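Local coordinates for protein Nrps/pks (Streptomyces albus, PDB 4OPE) that probably catalyses, as a ketosynthase domain of the oxazolomycin polyketide synthase, the decarboxylative Claisen-type condensation that lengthens the growing chain, at residues Gly34-Val38 and Ser347-His351; Arg467-Phe471 and Ser564-Pro569. One frame throughout, in Å; residues are numbered along the deposited sequence.

Interaction 1 (Gly34-Val38 and Ser347-His351); sequences GRDCV and SGIGH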
ATOM      1  N   GLY A  34       8.614  -5.370  32.418  1.00 43.45           N
ATOM      2  CA  GLY A  34       8.496  -3.935  32.292  1.00 41.03           C
ATOM      3  C   GLY A  34       9.823  -3.323  31.880  1.00 41.26           C
ATOM      4  O   GLY A  34      10.232  -2.302  32.427  1.00 44.09           O
ATOM      5  N   ARG A  35      10.493  -3.921  30.903  1.00 39.56           N
ATOM      6  CA  ARG A  35      11.803  -3.464  30.522  1.00 39.64           C
ATOM      7  C   ARG A  35      11.777  -2.275  29.604  1.00 41.68           C
ATOM      8  O   ARG A  35      11.038  -2.222  28.641  1.00 38.85           O
ATOM      9  CB  ARG A  35      12.559  -4.576  29.843  1.00 39.67           C
ATOM     10  CG  ARG A  35      13.955  -4.203  29.365  1.00 38.39           C
ATOM     11  CD  ARG A  35      14.588  -5.468  28.802  1.00 38.46           C
ATOM     12  NE  ARG A  35      16.008  -5.327  28.581  1.00 40.74           N
ATOM     13  CZ  ARG A  35      16.779  -6.201  27.947  1.00 40.53           C
ATOM     14  NH1 ARG A  35      16.256  -7.313  27.446  1.00 40.96           N
ATOM     15  NH2 ARG A  35      18.082  -5.954  27.795  1.00 39.72           N
ATOM     16  N   ASP A  36      12.645  -1.320  29.898  1.00 45.77           N
ATOM     17  CA  ASP A  36      12.765  -0.142  29.081  1.00 44.02           C
ATOM     18  C   ASP A  36      13.846  -0.447  28.102  1.00 42.92           C
ATOM     19  O   ASP A  36      14.997  -0.563  28.495  1.00 42.70           O
ATOM     20  CB  ASP A  36      13.146   1.043  29.929  1.00 46.10           C
ATOM     21  CG  ASP A  36      13.285   2.307  29.121  1.00 50.76           C
ATOM     22  OD1 ASP A  36      13.304   2.238  27.855  1.00 52.79           O
ATOM     23  OD2 ASP A  36      13.363   3.373  29.776  1.00 53.46           O
ATOM     24  N   CYS A  37      13.470  -0.578  26.827  1.00 41.97           N
ATOM     25  CA  CYS A  37      14.377  -1.044  25.777  1.00 40.55           C
ATOM     26  C   CYS A  37      14.980   0.075  24.928  1.00 41.15           C
ATOM     27  O   CYS A  37      15.635  -0.186  23.913  1.00 42.49           O
ATOM     28  CB  CYS A  37      13.632  -2.028  24.876  1.00 40.45           C
ATOM     29  SG  CYS A  37      12.886  -3.397  25.796  1.00 42.52           S
ATOM     30  N   VAL A  38      14.769   1.323  25.324  1.00 40.34           N
ATOM     31  CA  VAL A  38      15.271   2.441  24.548  1.00 40.45           C
ATOM     32  C   VAL A  38      16.732   2.742  24.859  1.00 41.07           C
ATOM     33  O   VAL A  38      17.161   2.615  25.985  1.00 42.59           O
ATOM     34  CB  VAL A  38      14.410   3.684  24.779  1.00 39.48           C
ATOM     35  CG1 VAL A  38      15.143   4.896  24.274  1.00 39.73           C
ATOM     36  CG2 VAL A  38      13.065   3.521  24.069  1.00 39.48           C
ATOM     37  N   SER A 347       5.496   2.323  25.300  1.00 35.09           N
ATOM     38  CA  SER A 347       6.120   2.843  26.516  1.00 35.25           C
ATOM     39  C   SER A 347       7.387   2.065  26.846  1.00 35.99           C
ATOM     40  O   SER A 347       8.305   2.579  27.498  1.00 41.76           O
ATOM     41  CB  SER A 347       5.140   2.796  27.659  1.00 35.64           C
ATOM     42  OG  SER A 347       4.782   1.450  27.978  1.00 37.02           O
ATOM     43  N   GLY A 348       7.493   0.859  26.328  1.00 34.58           N
ATOM     44  CA  GLY A 348       8.680   0.056  26.513  1.00 35.62           C
ATOM     45  C   GLY A 348       9.709   0.050  25.405  1.00 37.65           C
ATOM     46  O   GLY A 348      10.917   0.150  25.669  1.00 39.62           O
ATOM     47  N   ILE A 349       9.255  -0.074  24.161  1.00 37.70           N
ATOM     48  CA  ILE A 349      10.178  -0.093  23.018  1.00 36.28           C
ATOM     49  C   ILE A 349      10.204   1.170  22.194  1.00 35.75           C
ATOM     50  O   ILE A 349      11.059   1.311  21.354  1.00 35.83           O
ATOM     51  CB  ILE A 349       9.822  -1.222  22.023  1.00 35.85           C
ATOM     52  CG1 ILE A 349       8.420  -1.047  21.462  1.00 34.00           C
ATOM     53  CG2 ILE A 349       9.864  -2.561  22.718  1.00 36.21           C
ATOM     54  CD1 ILE A 349       8.176  -1.903  20.265  1.00 34.06           C
ATOM     55  N   GLY A 350       9.223   2.042  22.350  1.00 34.88           N
ATOM     56  CA  GLY A 350       9.135   3.220  21.497  1.00 34.78           C
ATOM     57  C   GLY A 350       8.117   3.081  20.392  1.00 33.59           C
ATOM     58  O   GLY A 350       7.432   2.102  20.310  1.00 36.19           O
ATOM     59  N   HIS A 351       8.035   4.078  19.543  1.00 32.07           N
ATOM     60  CA  HIS A 351       7.086   4.126  18.488  1.00 32.47           C
ATOM     61  C   HIS A 351       7.710   3.498  17.253  1.00 33.65           C
ATOM     62  O   HIS A 351       8.490   4.147  16.568  1.00 34.03           O
ATOM     63  CB  HIS A 351       6.801   5.585  18.212  1.00 34.88           C
ATOM     64  CG  HIS A 351       5.726   5.833  17.210  1.00 36.43           C
ATOM     65  ND1 HIS A 351       5.233   4.853  16.391  1.00 39.45           N
ATOM     66  CD2 HIS A 351       5.031   6.956  16.905  1.00 38.61           C
ATOM     67  CE1 HIS A 351       4.301   5.360  15.599  1.00 40.67           C
ATOM     68  NE2 HIS A 351       4.157   6.634  15.889  1.00 39.68           N
TER

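Interaction 2 (Arg467-Phe471 and Ser564-Pro569); sequences RTAEF and SLPGYP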
ATOM      1  N   ARG A 467      20.772 -24.006  19.851  1.00 37.95           N
ATOM      2  CA  ARG A 467      19.647 -23.184  20.265  1.00 36.34           C
ATOM      3  C   ARG A 467      18.537 -24.056  20.798  1.00 37.67           C
ATOM      4  O   ARG A 467      17.873 -23.702  21.758  1.00 37.76           O
ATOM      5  CB  ARG A 467      19.148 -22.376  19.094  1.00 36.16           C
ATOM      6  CG  ARG A 467      20.033 -21.204  18.735  1.00 36.38           C
ATOM      7  CD  ARG A 467      19.894 -20.770  17.284  1.00 38.41           C
ATOM      8  NE  ARG A 467      18.508 -20.534  16.887  1.00 43.24           N
ATOM      9  CZ  ARG A 467      17.799 -19.430  17.191  1.00 43.79           C
ATOM     10  NH1 ARG A 467      16.535 -19.334  16.760  1.00 43.10           N
ATOM     11  NH2 ARG A 467      18.335 -18.425  17.899  1.00 39.28           N
ATOM     12  N   THR A 468      18.348 -25.208  20.166  1.00 37.79           N
ATOM     13  CA  THR A 468      17.307 -26.131  20.551  1.00 38.82           C
ATOM     14  C   THR A 468      17.566 -26.776  21.933  1.00 40.34           C
ATOM     15  O   THR A 468      16.683 -26.817  22.822  1.00 37.55           O
ATOM     16  CB  THR A 468      17.151 -27.223  19.457  1.00 38.88           C
ATOM     17  OG1 THR A 468      16.725 -26.612  18.222  1.00 39.47           O
ATOM     18  CG2 THR A 468      16.131 -28.282  19.883  1.00 38.24           C
ATOM     19  N   ALA A 469      18.772 -27.301  22.132  1.00 40.38           N
ATOM     20  CA  ALA A 469      19.120 -27.774  23.461  1.00 40.75           C
ATOM     21  C   ALA A 469      18.943 -26.694  24.495  1.00 41.31           C
ATOM     22  O   ALA A 469      18.492 -26.960  25.594  1.00 45.60           O
ATOM     23  CB  ALA A 469      20.549 -28.254  23.503  1.00 42.93           C
ATOM     24  N   GLU A 470      19.309 -25.471  24.172  1.00 40.51           N
ATOM     25  CA  GLU A 470      19.233 -24.417  25.166  1.00 43.84           C
ATOM     26  C   GLU A 470      17.779 -24.093  25.532  1.00 40.65           C
ATOM     27  O   GLU A 470      17.447 -23.872  26.696  1.00 43.15           O
ATOM     28  CB  GLU A 470      19.979 -23.190  24.670  1.00 49.48           C
ATOM     29  CG  GLU A 470      19.935 -22.010  25.623  1.00 56.58           C
ATOM     30  CD  GLU A 470      20.405 -20.707  24.964  1.00 65.15           C
ATOM     31  OE1 GLU A 470      19.963 -20.405  23.807  1.00 64.31           O
ATOM     32  OE2 GLU A 470      21.217 -19.989  25.609  1.00 68.77           O
ATOM     33  N   PHE A 471      16.912 -24.096  24.545  1.00 36.95           N
ATOM     34  CA  PHE A 471      15.512 -23.893  24.772  1.00 37.02           C
ATOM     35  C   PHE A 471      14.920 -24.985  25.634  1.00 38.98           C
ATOM     36  O   PHE A 471      14.050 -24.716  26.467  1.00 41.14           O
ATOM     37  CB  PHE A 471      14.778 -23.875  23.430  1.00 37.13           C
ATOM     38  CG  PHE A 471      13.308 -23.824  23.558  1.00 36.75           C
ATOM     39  CD1 PHE A 471      12.685 -22.637  23.883  1.00 38.95           C
ATOM     40  CD2 PHE A 471      12.550 -24.952  23.395  1.00 38.12           C
ATOM     41  CE1 PHE A 471      11.312 -22.567  24.015  1.00 39.30           C
ATOM     42  CE2 PHE A 471      11.164 -24.901  23.526  1.00 38.19           C
ATOM     43  CZ  PHE A 471      10.547 -23.700  23.820  1.00 38.34           C
ATOM     44  N   SER A 564       6.128 -23.694  20.290  1.00 41.44           N
ATOM     45  CA  SER A 564       6.964 -22.757  19.580  1.00 38.90           C
ATOM     46  C   SER A 564       8.363 -23.059  19.964  1.00 38.45           C
ATOM     47  O   SER A 564       8.683 -23.026  21.143  1.00 43.62           O
ATOM     48  CB  SER A 564       6.643 -21.389  20.096  1.00 39.54           C
ATOM     49  OG  SER A 564       5.273 -21.111  19.916  1.00 45.26           O
ATOM     50  N   LEU A 565       9.200 -23.370  18.989  1.00 36.69           N
ATOM     51  CA  LEU A 565      10.611 -23.647  19.211  1.00 35.80           C
ATOM     52  C   LEU A 565      11.422 -22.632  18.463  1.00 34.70           C
ATOM     53  O   LEU A 565      10.959 -22.068  17.471  1.00 36.12           O
ATOM     54  CB  LEU A 565      10.981 -25.021  18.676  1.00 38.10           C
ATOM     55  CG  LEU A 565      10.146 -26.199  19.205  1.00 40.49           C
ATOM     56  CD1 LEU A 565      10.198 -27.378  18.266  1.00 41.77           C
ATOM     57  CD2 LEU A 565      10.600 -26.628  20.597  1.00 40.30           C
ATOM     58  N   PRO A 566      12.672 -22.420  18.888  1.00 32.13           N
ATOM     59  CA  PRO A 566      13.468 -21.429  18.208  1.00 30.79           C
ATOM     60  C   PRO A 566      13.470 -21.619  16.691  1.00 32.37           C
ATOM     61  O   PRO A 566      13.517 -22.748  16.196  1.00 35.50           O
ATOM     62  CB  PRO A 566      14.833 -21.631  18.795  1.00 30.86           C
ATOM     63  CG  PRO A 566      14.577 -22.196  20.157  1.00 31.74           C
ATOM     64  CD  PRO A 566      13.364 -23.044  20.019  1.00 31.31           C
ATOM     65  N   GLY A 567      13.414 -20.523  15.958  1.00 32.95           N
ATOM     66  CA  GLY A 567      13.356 -20.574  14.513  1.00 34.52           C
ATOM     67  C   GLY A 567      14.731 -20.757  13.876  1.00 35.80           C
ATOM     68  O   GLY A 567      15.751 -20.711  14.566  1.00 34.90           O
ATOM     69  N   TYR A 568      14.747 -20.968  12.556  1.00 35.10           N
ATOM     70  CA  TYR A 568      15.980 -21.223  11.831  1.00 35.78           C
ATOM     71  C   TYR A 568      17.014 -20.128  12.094  1.00 35.21           C
ATOM     72  O   TYR A 568      16.712 -18.969  11.958  1.00 32.25           O
ATOM     73  CB  TYR A 568      15.693 -21.276  10.329  1.00 37.37           C
ATOM     74  CG  TYR A 568      16.886 -21.648   9.498  1.00 37.67           C
ATOM     75  CD1 TYR A 568      17.255 -22.961   9.353  1.00 39.63           C
ATOM     76  CD2 TYR A 568      17.630 -20.699   8.840  1.00 40.07           C
ATOM     77  CE1 TYR A 568      18.317 -23.329   8.554  1.00 38.88           C
ATOM     78  CE2 TYR A 568      18.725 -21.051   8.071  1.00 39.64           C
ATOM     79  CZ  TYR A 568      19.064 -22.381   7.948  1.00 39.16           C
ATOM     80  OH  TYR A 568      20.134 -22.788   7.211  1.00 38.20           O
ATOM     81  N   PRO A 569      18.239 -20.506  12.489  1.00 36.00           N
ATOM     82  CA  PRO A 569      19.287 -19.532  12.716  1.00 35.19           C
ATOM     83  C   PRO A 569      20.018 -19.106  11.439  1.00 35.39           C
ATOM     84  O   PRO A 569      21.047 -19.625  11.107  1.00 35.88           O
ATOM     85  CB  PRO A 569      20.225 -20.252  13.676  1.00 36.05           C
ATOM     86  CG  PRO A 569      20.101 -21.688  13.309  1.00 36.97           C
ATOM     87  CD  PRO A 569      18.718 -21.879  12.730  1.00 36.87           C
TER
HETATM   88  O   HOH W   1      17.113 -22.829  16.018  1.00 36.82           O
HETATM   89  O   HOH W   2      14.317 -25.345  17.773  1.00 44.98           O

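Interaction 1 (Gly34-Val38 and Ser347-His351)
Ser347 opens the second segment in the short helix 346-349. Its hydroxyl is bonded to Ser344 O and Leu377 N, and the contact itself begins at Gly348. The carbonyl of this glycine receives the one hydrogen bond between the segments, Cys37 N to Gly348 O at 2.9 Å and 166°, made where Asp36 and Cys37 pass the helix end with CA atoms 4.8 Å (Asp36-Gly348) and 5.1 Å (Cys37-Ile349) apart. Ile349 turns its CA-to-CB bond away, yet its CG2 lies 4.4 Å from Cys37 CB; its side chain packs on Ala359 of helix 356-370. The Ile349 carbonyl oxygen is 4.0 Å from Val38 CG2. Gly350 leaves the helix with positive phi, and His351 follows, beyond the contact and touching Cys176, the position expected for a histidine of the ketosynthase Cys-His-His triad. Across from the helix, Asp36 forms an Asx turn, OD1 accepting from Val38 N at 3.1 Å, while its OD2 makes a salt bridge with Arg226. One main-chain bond with thin apolar packing thus joins the segments; the bond uses the N-H of Cys37 and the carbonyl of Gly348, and does not depend on the thiol of Cys37.

Interaction 2 (Arg467-Phe471 and Ser564-Pro569)
Two side chains one helical turn apart, Arg467 and Phe471, grip the extended segment Ser564-Pro569; both point their CA-to-CB bonds toward it. Phe471 takes the t rotamer at chi1, with chi2 near 77°, which presents one ring face to Pro566. The proline CD lies 4.0 Å from the centroid of the Phe471 ring, 26° off its normal, a CH-pi contact. Leu565 sets off sideways, but its m, t conformation swings the end of the side chain back, and CD2 comes within 3.4 Å of Phe471 CE2. Arg467 is folded rather than extended: chi3 near 52° (p) bends the guanidinium along the segment, where NH1 donates to Gly567 O at 2.7 Å (146°), near the guanidinium plane. Water 1 adds a second route to the same carbonyl, 2.8 Å from Arg467 NE and 2.9 Å from Gly567 O, while NE also lies 3.7 Å from Pro569 CB. Water 2 links Thr468 OG1 (2.8 Å) to Pro566 O (3.1 Å). Tyr568, Pro569 and the following Phe570 resemble the post-AT linker of polyketide synthases, which wraps back onto the ketosynthase, although this protein is AT-less. The segment runs between helix 458-473, itself backed by helix 505-516, and helix 93-108, whose His104 and Glu107 bond to the Tyr568 backbone; Leu565 also packs on helix 481-488.

The two contacts do not touch: their centres are 25 Å apart and their nearest atoms about 14 Å. Interaction 1 lies in the thiolase-fold body of the ketosynthase, with segment 347-351 ending at His351, which touches Cys176, so it borders the presumed active site. Interaction 2 lies farther from that site, at the seam where the later part of the chain meets the ketosynthase body. Along the chain they come in series, the first joining segments 309 residues apart and closing before the second opens. Neither is touched by the other protein chain of the assembly; each is therefore an intrachain join, one within the catalytic body and one at its flank.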